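Local coordinates for protein GDP-perosamine synthase (Caulobacter crescentus, PDB 3BN1) that catalyses the pyridoxal-phosphate-dependent transfer of an amino group from L-glutamate to GDP-4-keto-6-deoxy-D-mannose, giving GDP-perosamine for lipopolysaccharide O-antigen, at residues 85-90 / 321-326; 105-110 / 338-343; 209-214 / 225-230. All blocks are in the same frame, centred on the assembly; numbering follows the deposited sequence.

Interaction 1 (85-90 / 321-326); sequences SLTYIA and HPMHIM. With AKG (2-oxoglutaric acid), chain G.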
ATOM      1  N   SER A  85      23.546   6.147   5.279  1.00  7.59           N
ATOM      2  CA  SER A  85      22.934   6.420   6.592  1.00  7.63           C
ATOM      3  C   SER A  85      22.073   7.667   6.442  1.00  9.73           C
ATOM      4  O   SER A  85      20.980   7.716   6.996  1.00  9.00           O
ATOM      5  CB  SER A  85      23.967   6.707   7.680  1.00  9.31           C
ATOM      6  OG  SER A  85      23.375   6.682   8.972  1.00 15.02           O
ATOM      7  N   LEU A  86      22.557   8.645   5.656  1.00 11.12           N
ATOM      8  CA  LEU A  86      21.778   9.874   5.377  1.00  4.95           C
ATOM      9  C   LEU A  86      20.751   9.686   4.279  1.00  5.92           C
ATOM     10  O   LEU A  86      21.085   9.765   3.081  1.00  9.61           O
ATOM     11  CB  LEU A  86      22.673  11.049   5.005  1.00  5.12           C
ATOM     12  CG  LEU A  86      21.957  12.434   5.099  1.00 10.94           C
ATOM     13  CD1 LEU A  86      21.683  12.794   6.572  1.00  8.02           C
ATOM     14  CD2 LEU A  86      22.796  13.557   4.501  1.00  7.22           C
ATOM     15  N   THR A  87      19.509   9.431   4.695  1.00 13.67           N
ATOM     16  CA  THR A  87      18.378   9.171   3.771  1.00  5.69           C
ATOM     17  C   THR A  87      17.081   9.118   4.589  1.00  4.00           C
ATOM     18  O   THR A  87      17.108   9.084   5.838  1.00  7.42           O
ATOM     19  CB  THR A  87      18.524   7.852   2.949  1.00 14.59           C
ATOM     20  OG1 THR A  87      17.429   7.715   2.023  1.00  5.67           O
ATOM     21  CG2 THR A  87      18.536   6.606   3.830  1.00  8.42           C
ATOM     22  N   TYR A  88      15.975   9.009   3.865  1.00 11.67           N
ATOM     23  CA  TYR A  88      14.679   8.816   4.476  1.00  7.87           C
ATOM     24  C   TYR A  88      14.635   7.314   4.853  1.00  1.81           C
ATOM     25  O   TYR A  88      15.133   6.441   4.153  1.00  7.26           O
ATOM     26  CB  TYR A  88      13.564   9.165   3.489  1.00  6.53           C
ATOM     27  CG  TYR A  88      12.250   8.913   4.164  1.00 13.05           C
ATOM     28  CD1 TYR A  88      11.899   9.627   5.320  1.00 13.28           C
ATOM     29  CD2 TYR A  88      11.396   7.917   3.670  1.00 15.43           C
ATOM     30  CE1 TYR A  88      10.684   9.433   5.899  1.00  4.70           C
ATOM     31  CE2 TYR A  88      10.196   7.710   4.243  1.00  9.24           C
ATOM     32  CZ  TYR A  88       9.874   8.418   5.375  1.00 10.90           C
ATOM     33  OH  TYR A  88       8.686   8.127   5.982  1.00 11.98           O
ATOM     34  N   ILE A  89      14.059   7.024   6.011  1.00 11.30           N
ATOM     35  CA  ILE A  89      14.179   5.723   6.582  1.00  6.06           C
ATOM     36  C   ILE A  89      13.609   4.585   5.780  1.00  7.82           C
ATOM     37  O   ILE A  89      14.019   3.428   5.993  1.00 13.89           O
ATOM     38  CB  ILE A  89      13.504   5.664   7.923  1.00  5.27           C
ATOM     39  CG1 ILE A  89      14.043   4.483   8.745  1.00  8.62           C
ATOM     40  CG2 ILE A  89      11.991   5.722   7.698  1.00  4.57           C
ATOM     41  CD1 ILE A  89      13.639   4.566  10.241  1.00  7.17           C
ATOM     42  N   ALA A  90      12.685   4.920   4.865  1.00  5.98           N
ATOM     43  CA  ALA A  90      12.093   3.917   3.997  1.00  7.41           C
ATOM     44  C   ALA A  90      13.193   3.220   3.207  1.00  4.30           C
ATOM     45  O   ALA A  90      13.032   2.021   2.912  1.00  8.35           O
ATOM     46  CB  ALA A  90      11.013   4.528   3.059  1.00  8.35           C
ATOM     47  N   HIS A 321      17.610  12.580   9.745  1.00 12.46           N
ATOM     48  CA  HIS A 321      18.527  12.115  10.793  1.00 10.93           C
ATOM     49  C   HIS A 321      19.176  10.895  10.239  1.00 12.25           C
ATOM     50  O   HIS A 321      18.466  10.030   9.726  1.00  9.69           O
ATOM     51  CB  HIS A 321      17.794  11.680  12.089  1.00  9.90           C
ATOM     52  CG  HIS A 321      17.006  12.769  12.726  1.00 16.97           C
ATOM     53  ND1 HIS A 321      17.440  14.078  12.751  1.00 66.20           N
ATOM     54  CD2 HIS A 321      15.784  12.763  13.312  1.00 27.97           C
ATOM     55  CE1 HIS A 321      16.519  14.836  13.317  1.00 30.81           C
ATOM     56  NE2 HIS A 321      15.513  14.062  13.686  1.00 28.03           N
ATOM     57  N   PRO A 322      20.496  10.771  10.417  1.00 14.38           N
ATOM     58  CA  PRO A 322      21.167   9.579   9.936  1.00  6.67           C
ATOM     59  C   PRO A 322      20.504   8.337  10.584  1.00  3.80           C
ATOM     60  O   PRO A 322      20.168   8.342  11.771  1.00 12.79           O
ATOM     61  CB  PRO A 322      22.603   9.787  10.430  1.00  9.92           C
ATOM     62  CG  PRO A 322      22.819  11.266  10.390  1.00  9.40           C
ATOM     63  CD  PRO A 322      21.461  11.823  10.829  1.00  8.78           C
ATOM     64  N   MET A 323      20.387   7.262   9.826  1.00  9.96           N
ATOM     65  CA  MET A 323      19.735   6.059  10.364  1.00 12.72           C
ATOM     66  C   MET A 323      20.356   5.596  11.664  1.00 17.31           C
ATOM     67  O   MET A 323      19.693   5.104  12.571  1.00 15.23           O
ATOM     68  CB  MET A 323      20.022   4.864   9.439  1.00  8.28           C
ATOM     69  CG  MET A 323      19.459   5.050   8.029  1.00 22.57           C
ATOM     70  SD  MET A 323      17.655   5.094   7.923  1.00 21.01           S
ATOM     71  CE  MET A 323      17.325   6.935   8.531  1.00 11.03           C
ATOM     72  N   HIS A 324      21.677   5.546  11.632  1.00  7.29           N
ATOM     73  CA  HIS A 324      22.413   4.954  12.742  1.00  6.21           C
ATOM     74  C   HIS A 324      22.214   5.730  14.035  1.00 11.55           C
ATOM     75  O   HIS A 324      22.739   5.350  15.079  1.00 12.31           O
ATOM     76  CB  HIS A 324      23.949   4.710  12.344  1.00  9.88           C
ATOM     77  CG  HIS A 324      24.770   5.962  12.271  1.00  7.56           C
ATOM     78  ND1 HIS A 324      24.567   6.913  11.290  1.00 12.74           N
ATOM     79  CD2 HIS A 324      25.711   6.481  13.106  1.00 11.80           C
ATOM     80  CE1 HIS A 324      25.373   7.942  11.501  1.00  6.73           C
ATOM     81  NE2 HIS A 324      26.077   7.708  12.601  1.00 12.29           N
ATOM     82  N   ILE A 325      21.528   6.869  13.973  1.00  4.77           N
ATOM     83  CA  ILE A 325      21.394   7.604  15.228  1.00 17.81           C
ATOM     84  C   ILE A 325      19.972   7.433  15.711  1.00 44.81           C
ATOM     85  O   ILE A 325      19.622   7.988  16.730  1.00 14.45           O
ATOM     86  CB  ILE A 325      21.768   9.107  15.241  1.00 19.61           C
ATOM     87  CG1 ILE A 325      20.739   9.933  14.478  1.00 21.66           C
ATOM     88  CG2 ILE A 325      23.097   9.343  14.601  1.00 15.70           C
ATOM     89  CD1 ILE A 325      20.895  11.506  14.649  1.00 12.72           C
ATOM     90  N   MET A 326      19.155   6.666  15.005  1.00 16.16           N
ATOM     91  CA  MET A 326      17.810   6.467  15.511  1.00  7.40           C
ATOM     92  C   MET A 326      17.659   5.033  16.001  1.00 22.51           C
ATOM     93  O   MET A 326      18.384   4.187  15.522  1.00 18.05           O
ATOM     94  CB  MET A 326      16.759   6.865  14.480  1.00 13.35           C
ATOM     95  CG  MET A 326      16.754   8.355  14.236  1.00 14.17           C
ATOM     96  SD  MET A 326      15.478   8.817  13.132  1.00 12.30           S
ATOM     97  CE  MET A 326      15.986   8.069  11.601  1.00 13.78           C
TER
HETATM   98  C1  AKG G 374       9.152  13.619   3.873  1.00 43.32           C
HETATM   99  O1  AKG G 374       8.556  13.984   4.922  1.00 99.89           O
HETATM  100  O2  AKG G 374       9.995  14.362   3.313  1.00 99.89           O
HETATM  101  C2  AKG G 374       8.847  12.303   3.277  1.00 45.47           C
HETATM  102  O5  AKG G 374       9.330  12.002   2.204  1.00 53.97           O
HETATM  103  C3  AKG G 374       7.961  11.366   4.073  1.00 29.63           C
HETATM  104  C4  AKG G 374       7.590  10.142   3.266  1.00 24.02           C
HETATM  105  C5  AKG G 374       6.390   9.493   3.903  1.00 16.59           C
HETATM  106  O3  AKG G 374       5.974   8.417   3.395  1.00 20.44           O
HETATM  107  O4  AKG G 374       5.825  10.042   5.035  1.00 26.46           O
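Ser85 OG and His324 ND1 approach to 2.6 Å, a short hydrogen bond whose hydroxyl lies in the imidazole plane at the ring edge. OG stands anti to the backbone N (chi1 -168°), which turns it out to meet the ring. NE2, the other ring nitrogen, hydrogen-bonds Glu341 OE2, so the imidazole is held at both nitrogens and its rotation is fixed. The same serine is used a second time through its backbone: Met323 N donates to Ser85 O at 2.9 Å, with the donor raised 40° out of the carbonyl plane, and Pro322 CA adds a C-H...O contact to that oxygen. These segments belong to the aspartate aminotransferase fold: 85-90 links strand 80-84 of the mixed seven-stranded sheet to helix 90-98, while 321-326 contains a short 3-10 turn. Met323, whose CB points toward the other segment and whose chain bends at chi2 and chi3, crosses Ile89 obliquely, with SD 3.8 Å from Ile89 CG1 and CE 3.5 Å from Thr87 O. The Tyr88 side chain leaves the backbone away from 321-326, and 2-oxoglutaric acid lies over one face of its ring; ligand C4 is 3.6 Å from CZ, and ligand C5 is 3.4 Å from OH. Arg233 and Gln215 of the second subunit hydrogen-bond the same ligand, which places Tyr88 in a pocket shared across the dimer interface.

Interaction 2 (105-110 / 338-343); sequences VDNDPR and KIAEAC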
ATOM      1  N   VAL A 105      26.602   3.447   4.593  1.00  6.36           N
ATOM      2  CA  VAL A 105      27.750   4.144   3.984  1.00 11.45           C
ATOM      3  C   VAL A 105      27.564   5.681   4.144  1.00  6.86           C
ATOM      4  O   VAL A 105      26.424   6.192   4.229  1.00  7.95           O
ATOM      5  CB  VAL A 105      27.909   3.787   2.472  1.00  6.90           C
ATOM      6  CG1 VAL A 105      26.662   4.251   1.667  1.00 11.00           C
ATOM      7  CG2 VAL A 105      29.210   4.384   1.947  1.00  4.84           C
ATOM      8  N   ASP A 106      28.690   6.395   4.251  1.00  8.88           N
ATOM      9  CA  ASP A 106      28.698   7.839   4.487  1.00  7.45           C
ATOM     10  C   ASP A 106      28.452   8.499   3.154  1.00  6.05           C
ATOM     11  O   ASP A 106      28.508   7.840   2.127  1.00  8.32           O
ATOM     12  CB  ASP A 106      30.078   8.313   4.967  1.00  6.80           C
ATOM     13  CG  ASP A 106      29.990   9.427   5.946  1.00  4.82           C
ATOM     14  OD1 ASP A 106      28.877   9.962   6.099  1.00  3.89           O
ATOM     15  OD2 ASP A 106      31.018   9.777   6.555  1.00  8.74           O
ATOM     16  N   ASN A 107      28.143   9.790   3.185  1.00  9.39           N
ATOM     17  CA  ASN A 107      27.877  10.588   1.990  1.00  5.91           C
ATOM     18  C   ASN A 107      28.895  11.701   1.814  1.00  7.29           C
ATOM     19  O   ASN A 107      29.747  11.932   2.681  1.00 11.59           O
ATOM     20  CB  ASN A 107      26.534  11.331   2.101  1.00  7.86           C
ATOM     21  CG  ASN A 107      26.392  12.110   3.397  1.00  8.67           C
ATOM     22  OD1 ASN A 107      26.093  11.507   4.413  1.00 11.00           O
ATOM     23  ND2 ASN A 107      26.423  13.428   3.349  1.00  5.75           N
ATOM     24  N   ASP A 108      28.744  12.402   0.689  1.00 16.17           N
ATOM     25  CA  ASP A 108      29.586  13.527   0.330  1.00 20.19           C
ATOM     26  C   ASP A 108      29.101  14.705   1.154  1.00 11.83           C
ATOM     27  O   ASP A 108      27.880  14.919   1.327  1.00 12.39           O
ATOM     28  CB  ASP A 108      29.377  13.831  -1.155  1.00 11.80           C
ATOM     29  CG  ASP A 108      30.254  14.997  -1.675  1.00 14.53           C
ATOM     30  OD1 ASP A 108      31.362  14.751  -2.204  1.00 35.76           O
ATOM     31  OD2 ASP A 108      29.820  16.162  -1.622  1.00 14.39           O
ATOM     32  N   PRO A 109      30.057  15.479   1.641  1.00 11.88           N
ATOM     33  CA  PRO A 109      29.720  16.639   2.466  1.00  9.83           C
ATOM     34  C   PRO A 109      29.034  17.785   1.719  1.00 13.85           C
ATOM     35  O   PRO A 109      28.443  18.683   2.344  1.00 11.22           O
ATOM     36  CB  PRO A 109      31.077  17.101   2.973  1.00 14.20           C
ATOM     37  CG  PRO A 109      32.027  16.608   1.873  1.00 13.31           C
ATOM     38  CD  PRO A 109      31.510  15.243   1.589  1.00  5.24           C
ATOM     39  N   ARG A 110      29.144  17.731   0.389  1.00  7.68           N
ATOM     40  CA  ARG A 110      28.648  18.785  -0.472  1.00  7.89           C
ATOM     41  C   ARG A 110      27.352  18.496  -1.160  1.00  7.66           C
ATOM     42  O   ARG A 110      26.432  19.300  -1.147  1.00 13.42           O
ATOM     43  CB  ARG A 110      29.725  19.133  -1.492  1.00 18.61           C
ATOM     44  CG  ARG A 110      30.691  20.155  -0.895  1.00 13.79           C
ATOM     45  CD  ARG A 110      31.670  20.791  -1.931  1.00 26.75           C
ATOM     46  NE  ARG A 110      32.062  19.765  -2.902  1.00 22.54           N
ATOM     47  CZ  ARG A 110      32.586  19.953  -4.111  1.00 99.89           C
ATOM     48  NH1 ARG A 110      32.889  21.173  -4.580  1.00 37.45           N
ATOM     49  NH2 ARG A 110      32.822  18.860  -4.831  1.00 37.01           N
ATOM     50  N   LYS A 338      30.758   9.847   9.809  1.00 12.65           N
ATOM     51  CA  LYS A 338      30.903  11.196  10.317  1.00 19.81           C
ATOM     52  C   LYS A 338      30.306  12.302   9.447  1.00 13.80           C
ATOM     53  O   LYS A 338      29.824  13.290   9.981  1.00 15.20           O
ATOM     54  CB  LYS A 338      32.364  11.431  10.731  1.00 17.14           C
ATOM     55  CG  LYS A 338      32.791  10.505  11.906  1.00 21.45           C
ATOM     56  CD  LYS A 338      34.311  10.427  12.213  1.00 51.46           C
ATOM     57  CE  LYS A 338      34.718  11.162  13.504  1.00 99.89           C
ATOM     58  NZ  LYS A 338      33.561  11.439  14.419  1.00 99.89           N
ATOM     59  N   ILE A 339      30.355  12.164   8.121  1.00 13.63           N
ATOM     60  CA  ILE A 339      29.819  13.229   7.275  1.00 10.50           C
ATOM     61  C   ILE A 339      28.311  13.241   7.436  1.00 11.98           C
ATOM     62  O   ILE A 339      27.729  14.300   7.660  1.00 13.99           O
ATOM     63  CB  ILE A 339      30.174  13.171   5.771  1.00 13.52           C
ATOM     64  CG1 ILE A 339      31.683  13.147   5.497  1.00  9.50           C
ATOM     65  CG2 ILE A 339      29.624  14.436   5.096  1.00  8.40           C
ATOM     66  CD1 ILE A 339      32.442  14.285   6.224  1.00 17.41           C
ATOM     67  N   ALA A 340      27.688  12.061   7.413  1.00 11.43           N
ATOM     68  CA  ALA A 340      26.227  11.992   7.572  1.00 13.00           C
ATOM     69  C   ALA A 340      25.789  12.654   8.916  1.00 17.63           C
ATOM     70  O   ALA A 340      24.790  13.375   8.996  1.00  6.98           O
ATOM     71  CB  ALA A 340      25.796  10.497   7.552  1.00  4.73           C
ATOM     72  N   GLU A 341      26.538  12.398   9.984  1.00 11.11           N
ATOM     73  CA  GLU A 341      26.213  12.994  11.292  1.00 10.95           C
ATOM     74  C   GLU A 341      26.282  14.507  11.268  1.00  9.23           C
ATOM     75  O   GLU A 341      25.368  15.184  11.784  1.00 16.31           O
ATOM     76  CB  GLU A 341      27.178  12.490  12.361  1.00 10.62           C
ATOM     77  CG  GLU A 341      26.928  11.020  12.752  1.00 21.28           C
ATOM     78  CD  GLU A 341      28.125  10.408  13.444  1.00 24.90           C
ATOM     79  OE1 GLU A 341      29.038  11.148  13.890  1.00 27.01           O
ATOM     80  OE2 GLU A 341      28.190   9.174  13.459  1.00 16.08           O
ATOM     81  N   ALA A 342      27.349  15.035  10.633  1.00 12.27           N
ATOM     82  CA  ALA A 342      27.567  16.498  10.502  1.00  9.52           C
ATOM     83  C   ALA A 342      26.422  17.140   9.697  1.00 15.11           C
ATOM     84  O   ALA A 342      25.843  18.167  10.074  1.00 14.48           O
ATOM     85  CB  ALA A 342      28.940  16.776   9.751  1.00  8.75           C
ATOM     86  N   CYS A 343      26.069  16.499   8.590  1.00  7.38           N
ATOM     87  CA  CYS A 343      24.996  17.022   7.754  1.00  9.19           C
ATOM     88  C   CYS A 343      23.680  17.024   8.482  1.00  9.94           C
ATOM     89  O   CYS A 343      22.921  17.975   8.377  1.00 10.66           O
ATOM     90  CB  CYS A 343      24.852  16.268   6.458  1.00  6.33           C
ATOM     91  SG  CYS A 343      26.267  16.500   5.337  1.00 12.52           S
TER
HETATM   92  O   HOH W   1      33.118   9.205   7.998  1.00 17.98           O
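Asp106 and Ala340 bring their CA atoms to 5.7 Å, and Pro109 and Ile339 to 5.9 Å, as the loop leaving strand 101-105 passes across the first turn of helix 338-346. In this aminotransferase fold the contact joins the loop that follows an edge strand of the large mixed sheet to a helix more than 200 residues later in the chain. The Asp106 carboxylate faces the first turn of the helix. Its OD1 takes Ala340 N at 2.7 Å and its OD2 takes Ile339 N at 2.9 Å, each through the syn lone pair. A water that donates to OD2 accepts from Lys338 N, so three successive amides of the first turn are served directly or indirectly by one acid, whose negative charge would be favoured by the helix N-terminal end. Ile339 crosses the aspartate at about a right angle and packs its CG2 against Pro109, 3.4 Å from Pro109 CA. Farther on, Asp108 OD2 accepts from Arg110 N, an Asx turn that shapes the loop. Asn107 lays OD1 against Ala340, 3.3 Å from CB, while its ND2 donates to Asp108 O and, weakly at 3.7 Å, to Cys343 SG.

Interaction 3 (209-214 / 225-230); sequences MRLLRG and FPIVGF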
ATOM      1  N   MET A 209       8.015  -8.178 -10.992  1.00  8.93           N
ATOM      2  CA  MET A 209       7.531  -7.032 -10.245  1.00 22.59           C
ATOM      3  C   MET A 209       6.024  -6.944 -10.463  1.00 18.45           C
ATOM      4  O   MET A 209       5.293  -6.749  -9.480  1.00 10.62           O
ATOM      5  CB  MET A 209       8.232  -5.756 -10.712  1.00 17.70           C
ATOM      6  CG  MET A 209       9.663  -5.557 -10.164  1.00 10.51           C
ATOM      7  SD  MET A 209      10.518  -4.239 -11.108  1.00 16.22           S
ATOM      8  CE  MET A 209      12.181  -4.184 -10.331  1.00  5.37           C
ATOM      9  N   ARG A 210       5.539  -7.102 -11.706  1.00 12.02           N
ATOM     10  CA  ARG A 210       4.093  -7.049 -11.873  1.00 13.54           C
ATOM     11  C   ARG A 210       3.420  -8.260 -11.193  1.00 11.93           C
ATOM     12  O   ARG A 210       2.332  -8.133 -10.604  1.00 12.25           O
ATOM     13  CB  ARG A 210       3.665  -6.903 -13.340  1.00 18.02           C
ATOM     14  CG  ARG A 210       4.596  -6.031 -14.175  1.00 18.77           C
ATOM     15  CD  ARG A 210       3.830  -5.324 -15.313  1.00 20.10           C
ATOM     16  NE  ARG A 210       4.583  -4.257 -16.002  1.00 24.23           N
ATOM     17  CZ  ARG A 210       4.376  -2.950 -15.819  1.00 57.57           C
ATOM     18  NH1 ARG A 210       5.129  -2.098 -16.492  1.00 31.52           N
ATOM     19  NH2 ARG A 210       3.408  -2.479 -15.017  1.00 14.25           N
ATOM     20  N   LEU A 211       4.097  -9.409 -11.233  1.00 11.06           N
ATOM     21  CA  LEU A 211       3.592 -10.612 -10.568  1.00 15.25           C
ATOM     22  C   LEU A 211       3.362 -10.370  -9.058  1.00 12.18           C
ATOM     23  O   LEU A 211       2.274 -10.650  -8.504  1.00 10.91           O
ATOM     24  CB  LEU A 211       4.582 -11.767 -10.746  1.00  6.79           C
ATOM     25  CG  LEU A 211       3.996 -13.073 -10.148  1.00  8.65           C
ATOM     26  CD1 LEU A 211       2.681 -13.544 -10.751  1.00  6.52           C
ATOM     27  CD2 LEU A 211       5.068 -14.127 -10.325  1.00 14.41           C
ATOM     28  N   LEU A 212       4.401  -9.875  -8.396  1.00  8.68           N
ATOM     29  CA  LEU A 212       4.322  -9.591  -6.929  1.00  2.35           C
ATOM     30  C   LEU A 212       3.376  -8.471  -6.562  1.00  8.14           C
ATOM     31  O   LEU A 212       2.681  -8.528  -5.558  1.00  7.30           O
ATOM     32  CB  LEU A 212       5.696  -9.197  -6.406  1.00  3.05           C
ATOM     33  CG  LEU A 212       6.731 -10.336  -6.419  1.00 12.23           C
ATOM     34  CD1 LEU A 212       8.166  -9.753  -6.380  1.00 15.67           C
ATOM     35  CD2 LEU A 212       6.494 -11.293  -5.186  1.00  7.97           C
ATOM     36  N   ARG A 213       3.355  -7.448  -7.389  1.00  5.05           N
ATOM     37  CA  ARG A 213       2.489  -6.287  -7.153  1.00  2.14           C
ATOM     38  C   ARG A 213       1.036  -6.711  -7.067  1.00 18.89           C
ATOM     39  O   ARG A 213       0.279  -6.186  -6.254  1.00  8.83           O
ATOM     40  CB  ARG A 213       2.642  -5.285  -8.299  1.00  4.55           C
ATOM     41  CG  ARG A 213       1.787  -4.018  -8.048  1.00 18.51           C
ATOM     42  CD  ARG A 213       1.883  -3.030  -9.190  1.00 12.45           C
ATOM     43  NE  ARG A 213       1.361  -3.602 -10.428  1.00 10.95           N
ATOM     44  CZ  ARG A 213       1.301  -2.957 -11.602  1.00 24.94           C
ATOM     45  NH1 ARG A 213       1.682  -1.672 -11.778  1.00  7.53           N
ATOM     46  NH2 ARG A 213       0.849  -3.626 -12.652  1.00 13.98           N
ATOM     47  N   GLY A 214       0.668  -7.629  -7.956  1.00 12.01           N
ATOM     48  CA  GLY A 214      -0.708  -8.116  -8.104  1.00  9.35           C
ATOM     49  C   GLY A 214      -1.027  -9.374  -7.327  1.00 22.31           C
ATOM     50  O   GLY A 214      -1.629 -10.321  -7.866  1.00  7.67           O
ATOM     51  N   PHE A 225      -2.144 -18.751  -7.777  1.00 15.01           N
ATOM     52  CA  PHE A 225      -1.113 -17.982  -7.079  1.00  8.50           C
ATOM     53  C   PHE A 225       0.130 -18.860  -6.947  1.00 11.86           C
ATOM     54  O   PHE A 225       0.271 -19.669  -6.052  1.00 13.93           O
ATOM     55  CB  PHE A 225      -1.647 -17.610  -5.686  1.00  1.50           C
ATOM     56  CG  PHE A 225      -2.800 -16.643  -5.759  1.00  4.90           C
ATOM     57  CD1 PHE A 225      -2.574 -15.266  -5.817  1.00 13.05           C
ATOM     58  CD2 PHE A 225      -4.103 -17.105  -5.856  1.00 10.09           C
ATOM     59  CE1 PHE A 225      -3.625 -14.369  -5.951  1.00 20.29           C
ATOM     60  CE2 PHE A 225      -5.158 -16.231  -5.994  1.00 13.11           C
ATOM     61  CZ  PHE A 225      -4.929 -14.858  -6.074  1.00  9.36           C
ATOM     62  N   PRO A 226       1.040 -18.656  -7.877  1.00 14.56           N
ATOM     63  CA  PRO A 226       2.288 -19.393  -7.907  1.00 12.88           C
ATOM     64  C   PRO A 226       3.252 -18.914  -6.808  1.00 28.60           C
ATOM     65  O   PRO A 226       4.153 -19.658  -6.412  1.00 15.68           O
ATOM     66  CB  PRO A 226       2.833 -19.027  -9.287  1.00 12.40           C
ATOM     67  CG  PRO A 226       2.052 -17.700  -9.697  1.00  5.75           C
ATOM     68  CD  PRO A 226       0.696 -18.039  -9.170  1.00 13.97           C
ATOM     69  N   ILE A 227       3.109 -17.696  -6.291  1.00  9.65           N
ATOM     70  CA  ILE A 227       4.068 -17.270  -5.269  1.00 12.99           C
ATOM     71  C   ILE A 227       3.361 -16.387  -4.248  1.00 12.44           C
ATOM     72  O   ILE A 227       2.194 -15.996  -4.447  1.00 11.81           O
ATOM     73  CB  ILE A 227       5.110 -16.325  -5.866  1.00 13.36           C
ATOM     74  CG1 ILE A 227       4.369 -15.206  -6.577  1.00  4.23           C
ATOM     75  CG2 ILE A 227       6.044 -17.015  -6.804  1.00 45.87           C
ATOM     76  CD1 ILE A 227       5.301 -14.198  -7.134  1.00 26.94           C
ATOM     77  N   VAL A 228       4.106 -16.019  -3.209  1.00  5.97           N
ATOM     78  CA  VAL A 228       3.549 -15.122  -2.198  1.00  9.07           C
ATOM     79  C   VAL A 228       3.808 -13.714  -2.705  1.00 11.82           C
ATOM     80  O   VAL A 228       4.950 -13.433  -3.010  1.00  8.33           O
ATOM     81  CB  VAL A 228       4.285 -15.256  -0.884  1.00  5.91           C
ATOM     82  CG1 VAL A 228       3.856 -14.070   0.046  1.00  1.00           C
ATOM     83  CG2 VAL A 228       3.968 -16.563  -0.289  1.00  9.25           C
ATOM     84  N   GLY A 229       2.769 -12.895  -2.901  1.00  9.23           N
ATOM     85  CA  GLY A 229       2.905 -11.517  -3.392  1.00  5.40           C
ATOM     86  C   GLY A 229       2.274 -10.568  -2.383  1.00  4.53           C
ATOM     87  O   GLY A 229       2.133 -10.884  -1.167  1.00  7.87           O
ATOM     88  N   PHE A 230       2.026  -9.351  -2.873  1.00  8.48           N
ATOM     89  CA  PHE A 230       1.580  -8.225  -2.037  1.00 11.13           C
ATOM     90  C   PHE A 230       0.471  -7.494  -2.720  1.00 16.40           C
ATOM     91  O   PHE A 230       0.170  -7.736  -3.908  1.00  7.61           O
ATOM     92  CB  PHE A 230       2.706  -7.219  -1.921  1.00  1.12           C
ATOM     93  CG  PHE A 230       4.016  -7.843  -1.540  1.00  8.11           C
ATOM     94  CD1 PHE A 230       4.214  -8.264  -0.241  1.00  7.35           C
ATOM     95  CD2 PHE A 230       5.060  -8.012  -2.484  1.00 14.42           C
ATOM     96  CE1 PHE A 230       5.392  -8.848   0.147  1.00  5.59           C
ATOM     97  CE2 PHE A 230       6.245  -8.633  -2.116  1.00 15.56           C
ATOM     98  CZ  PHE A 230       6.409  -9.071  -0.786  1.00 11.95           C
TER
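Leu211 and Ile227 meet tip to tip, with Leu211 CD2 only 3.2 Å from Ile227 CD1, closer than usual van der Waals contact. The pair joins the C-terminal end of helix 203-213, which follows strand 196-200 of the mixed sheet in this aminotransferase fold, to the irregular segment 225-230 that returns past it. Leu212 crosses the same isoleucine at about a right angle, so that Ile227 CD1 touches both leucines. On Ile227, chi1 of 53° puts CG1 between the backbone N and the carbonyl carbon, and the extended chi2 (177°) carries CD1 on to the leucines. On Leu212, CD2 is 3.4 Å from Val228 O and 4.1 Å from Phe230 CE2.

Polar contact is supplied by the backbone. Phe230 N donates to Leu212 O at 2.9 Å in a nearly straight bond, N-H...O angle 165°, lying in the carbonyl plane. A beta carbon at Gly229 would clash with Leu212 O, so a glycine suits this close approach, with its CA 3.7 Å from that oxygen. Beside it, Arg213 O and Phe230 O lie 2.8 Å apart, a close approach of two acceptors; Arg213 and Phe230 also form backbone hydrogen bonds with Tyr232 and Gln215 respectively.

Farther out, Leu212 also rests on Leu68 and Val71 of helix 62-72, and the guanidinium of Arg213 forms a salt bridge with Glu44. The Phe230 ring stacks with that of Tyr232 and meets Tyr97 of the second subunit, whose OH hydrogen-bonds Gly229 O.

In the fold
Interactions 1 and 2 are neighbours, with centres about 11 Å apart, and they touch directly: Leu86 CB packs on Asn107 OD1, and Ser85 N probably hydrogen-bonds Val105 O, just past the end of strand 80-84 and at the end of strand 101-105. Interaction 1 is buried, with mixed polar and sulfur-rich packing next to the ligand pocket; interaction 2, partly buried, relies on a carboxylate at a helix start and on water. Interaction 3, also partly buried, stands apart, about 29 Å from the centre of interaction 1, and joins a helix end to its own following loop through aliphatic tips and a single backbone bond. Interactions 1 and 3 both touch the second subunit, whereas no other protein chain touches interaction 2.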